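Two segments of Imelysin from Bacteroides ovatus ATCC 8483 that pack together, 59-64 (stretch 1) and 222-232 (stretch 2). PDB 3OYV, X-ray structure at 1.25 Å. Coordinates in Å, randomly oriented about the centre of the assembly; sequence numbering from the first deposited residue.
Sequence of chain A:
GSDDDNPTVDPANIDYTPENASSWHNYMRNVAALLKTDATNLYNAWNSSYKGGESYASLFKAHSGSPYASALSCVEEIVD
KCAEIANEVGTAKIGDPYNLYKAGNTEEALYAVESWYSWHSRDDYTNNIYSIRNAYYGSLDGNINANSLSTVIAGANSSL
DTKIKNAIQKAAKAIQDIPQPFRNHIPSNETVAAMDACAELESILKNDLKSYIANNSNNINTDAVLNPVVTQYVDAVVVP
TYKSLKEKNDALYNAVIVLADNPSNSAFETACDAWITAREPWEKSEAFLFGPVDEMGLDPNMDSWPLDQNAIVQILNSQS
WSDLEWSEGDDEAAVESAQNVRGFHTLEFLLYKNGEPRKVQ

Stretch 1 59-64: LFKAHS
Stretch 2, residues 222-232: TDAVLNPVVTQ

The contact turns on a histidine with positive phi: His-63, the first residue after its helix to leave helical phi/psi, sits at 37/62 and points its CA-to-CB bond toward the second stretch. With chi1 at 50° (p) and chi2 at 73°, its imidazole meets the other helix edge-on, with Asp-223 OD2 and Asn-227 OD1 both near the ring plane. His-63 NE2 donates to Asn-227 OD1 at 2.8 Å, a weak bond because the N-H...O angle is only 117°. Asn-227 (chi1 -81°, m; chi2 1°) starts sideways, but its end comes nearer. One turn earlier, Asp-223 (chi1 -74°, m; chi2 1°) brings OD2 to 3.7 Å from His-63 CE1. Water bridges both ends of the imidazole: water 1 lies 2.9 Å from His-63 NE2 and donates to Lys-61 O (2.8 Å) and Asn-227 O (3.2 Å), while water 2 is hydrogen-bonded to His-63 ND1 (2.8 Å) and Asp-223 OD2 (2.7 Å).

Stretch 1 is helical through Ala-62, and His-63 N still bonds to Leu-59 O at 3.0 Å. Stretch 2 begins at the N-cap Thr-222, whose OG1 (chi1 61°, p) accepts from Val-225 N at 3.1 Å. Its helix, 223-232, is kinked where N of Pro-228 and Val-229 lack bonds to the preceding turn; regular bonding resumes with Val-230 N to Leu-226 O, 3.0 Å.

In register, Lys-61 CA and Thr-231 CA are 5.5 Å apart. Val-230 (chi1 176°, t) points toward stretch 1 and makes the apolar contact, CG1 3.8 Å from CD2 of Phe-60 (chi1 -159°, t; chi2 69°) and 4.2 Å from Lys-61 CA. The Lys-61 chain (m, t, m, t) lays CD 3.9 Å from Thr-231 CA, while its NZ is hydrogen-bonded elsewhere in the structure. Together the stretches bury 306 Å².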

# COMPACT_ATOMS: atom_id res chain seq x y z
N LEU A 59 12.65 8.85 16.98
CA LEU A 59 11.54 9.20 17.86
C LEU A 59 10.78 7.95 18.35
O LEU A 59 10.55 7.77 19.56
CB LEU A 59 10.60 10.17 17.11
CG LEU A 59 9.36 10.69 17.81
CD1 LEU A 59 8.88 11.95 17.09
CD2 LEU A 59 8.25 9.69 17.88
N PHE A 60 10.42 7.08 17.42
CA PHE A 60 9.65 5.91 17.76
C PHE A 60 10.46 4.94 18.61
O PHE A 60 9.92 4.37 19.56
CB PHE A 60 9.14 5.25 16.49
CG PHE A 60 7.94 4.34 16.70
CD1 PHE A 60 6.69 4.86 17.04
CD2 PHE A 60 8.07 2.97 16.55
CE1 PHE A 60 5.59 4.00 17.21
CE2 PHE A 60 6.99 2.15 16.72
CZ PHE A 60 5.75 2.64 17.04
N LYS A 61 11.72 4.72 18.27
CA LYS A 61 12.56 3.84 19.08
C LYS A 61 12.85 4.36 20.48
O LYS A 61 13.07 3.57 21.40
CB LYS A 61 13.90 3.54 18.38
CG LYS A 61 13.69 2.75 17.12
CD LYS A 61 15.00 2.37 16.41
CE LYS A 61 15.64 3.58 15.74
NZ LYS A 61 16.96 3.25 15.14
N ALA A 62 12.90 5.68 20.63
CA ALA A 62 13.16 6.27 21.94
C ALA A 62 11.93 6.26 22.83
O ALA A 62 12.04 6.10 24.05
CB ALA A 62 13.67 7.72 21.79
N HIS A 63 10.77 6.49 22.22
CA HIS A 63 9.48 6.54 22.88
C HIS A 63 9.53 7.18 24.26
O HIS A 63 9.21 6.56 25.27
CB HIS A 63 8.80 5.16 22.88
CG HIS A 63 9.66 4.03 23.36
ND1 HIS A 63 9.99 3.85 24.69
CD2 HIS A 63 10.25 3.01 22.68
CE1 HIS A 63 10.75 2.77 24.80
NE2 HIS A 63 10.94 2.25 23.60
N SER A 64 9.92 8.46 24.28
CA SER A 64 10.21 9.14 25.54
C SER A 64 9.19 10.20 25.93
O SER A 64 9.40 10.92 26.91
CB SER A 64 11.57 9.78 25.44
OG SER A 64 11.58 10.72 24.38
N THR A 222 7.14 -4.72 29.57
CA THR A 222 8.15 -3.80 30.02
C THR A 222 8.97 -3.27 28.86
O THR A 222 9.08 -3.91 27.83
CB THR A 222 9.10 -4.48 31.03
OG1 THR A 222 9.76 -5.58 30.38
CG2 THR A 222 8.33 -4.96 32.31
N ASP A 223 9.62 -2.12 29.06
CA ASP A 223 10.61 -1.67 28.08
C ASP A 223 11.75 -2.69 27.92
O ASP A 223 12.27 -2.89 26.81
CB ASP A 223 11.18 -0.30 28.45
CG ASP A 223 10.22 0.86 28.20
OD1 ASP A 223 9.08 0.65 27.75
OD2 ASP A 223 10.65 2.01 28.45
N ALA A 224 12.13 -3.39 28.98
CA ALA A 224 13.20 -4.37 28.84
C ALA A 224 12.83 -5.46 27.83
O ALA A 224 13.64 -5.91 27.04
CB ALA A 224 13.55 -5.02 30.20
N VAL A 225 11.58 -5.90 27.88
CA VAL A 225 11.13 -6.90 26.92
C VAL A 225 10.86 -6.30 25.54
O VAL A 225 11.26 -6.87 24.53
CB VAL A 225 9.90 -7.67 27.42
CG1 VAL A 225 9.35 -8.57 26.33
CG2 VAL A 225 10.31 -8.50 28.68
N LEU A 226 10.20 -5.16 25.48
CA LEU A 226 9.67 -4.67 24.20
C LEU A 226 10.55 -3.70 23.42
O LEU A 226 10.41 -3.58 22.22
CB LEU A 226 8.25 -4.12 24.37
CG LEU A 226 7.16 -5.15 24.76
CD1 LEU A 226 5.82 -4.41 24.91
CD2 LEU A 226 7.05 -6.26 23.76
N ASN A 227 11.50 -3.05 24.10
CA ASN A 227 12.41 -2.17 23.38
C ASN A 227 13.08 -2.85 22.19
O ASN A 227 13.13 -2.26 21.11
CB ASN A 227 13.48 -1.59 24.29
CG ASN A 227 13.01 -0.39 25.10
OD1 ASN A 227 11.87 0.04 25.02
ND2 ASN A 227 13.93 0.17 25.91
N PRO A 228 13.65 -4.06 22.37
CA PRO A 228 14.33 -4.66 21.21
C PRO A 228 13.37 -5.01 20.09
O PRO A 228 13.78 -5.04 18.92
CB PRO A 228 15.04 -5.90 21.79
CG PRO A 228 14.63 -6.01 23.14
CD PRO A 228 13.94 -4.77 23.62
N VAL A 229 12.13 -5.30 20.45
CA VAL A 229 11.11 -5.58 19.44
C VAL A 229 10.86 -4.28 18.62
O VAL A 229 10.81 -4.32 17.38
CB VAL A 229 9.81 -6.09 20.09
CG1 VAL A 229 8.69 -6.16 19.04
CG2 VAL A 229 10.04 -7.45 20.79
N VAL A 230 10.70 -3.15 19.30
CA VAL A 230 10.46 -1.86 18.63
C VAL A 230 11.65 -1.49 17.73
O VAL A 230 11.48 -1.09 16.58
CB VAL A 230 10.10 -0.76 19.60
CG1 VAL A 230 9.96 0.57 18.87
CG2 VAL A 230 8.81 -1.12 20.38
N THR A 231 12.85 -1.65 18.25
CA THR A 231 14.05 -1.26 17.53
C THR A 231 14.19 -2.09 16.27
O THR A 231 14.45 -1.55 15.17
CB THR A 231 15.26 -1.36 18.46
OG1 THR A 231 15.11 -0.38 19.46
CG2 THR A 231 16.59 -1.19 17.70
N GLN A 232 14.01 -3.40 16.40
CA GLN A 232 14.09 -4.30 15.24
C GLN A 232 13.02 -4.00 14.20
O GLN A 232 13.27 -4.03 12.98
CB GLN A 232 14.04 -5.78 15.65
CG GLN A 232 14.02 -6.81 14.56
CD GLN A 232 15.27 -6.89 13.75
OE1 GLN A 232 16.33 -6.36 14.10
NE2 GLN A 232 15.18 -7.62 12.66
O HOH W 1 12.75 0.84 21.79
O HOH W 2 9.96 4.37 27.45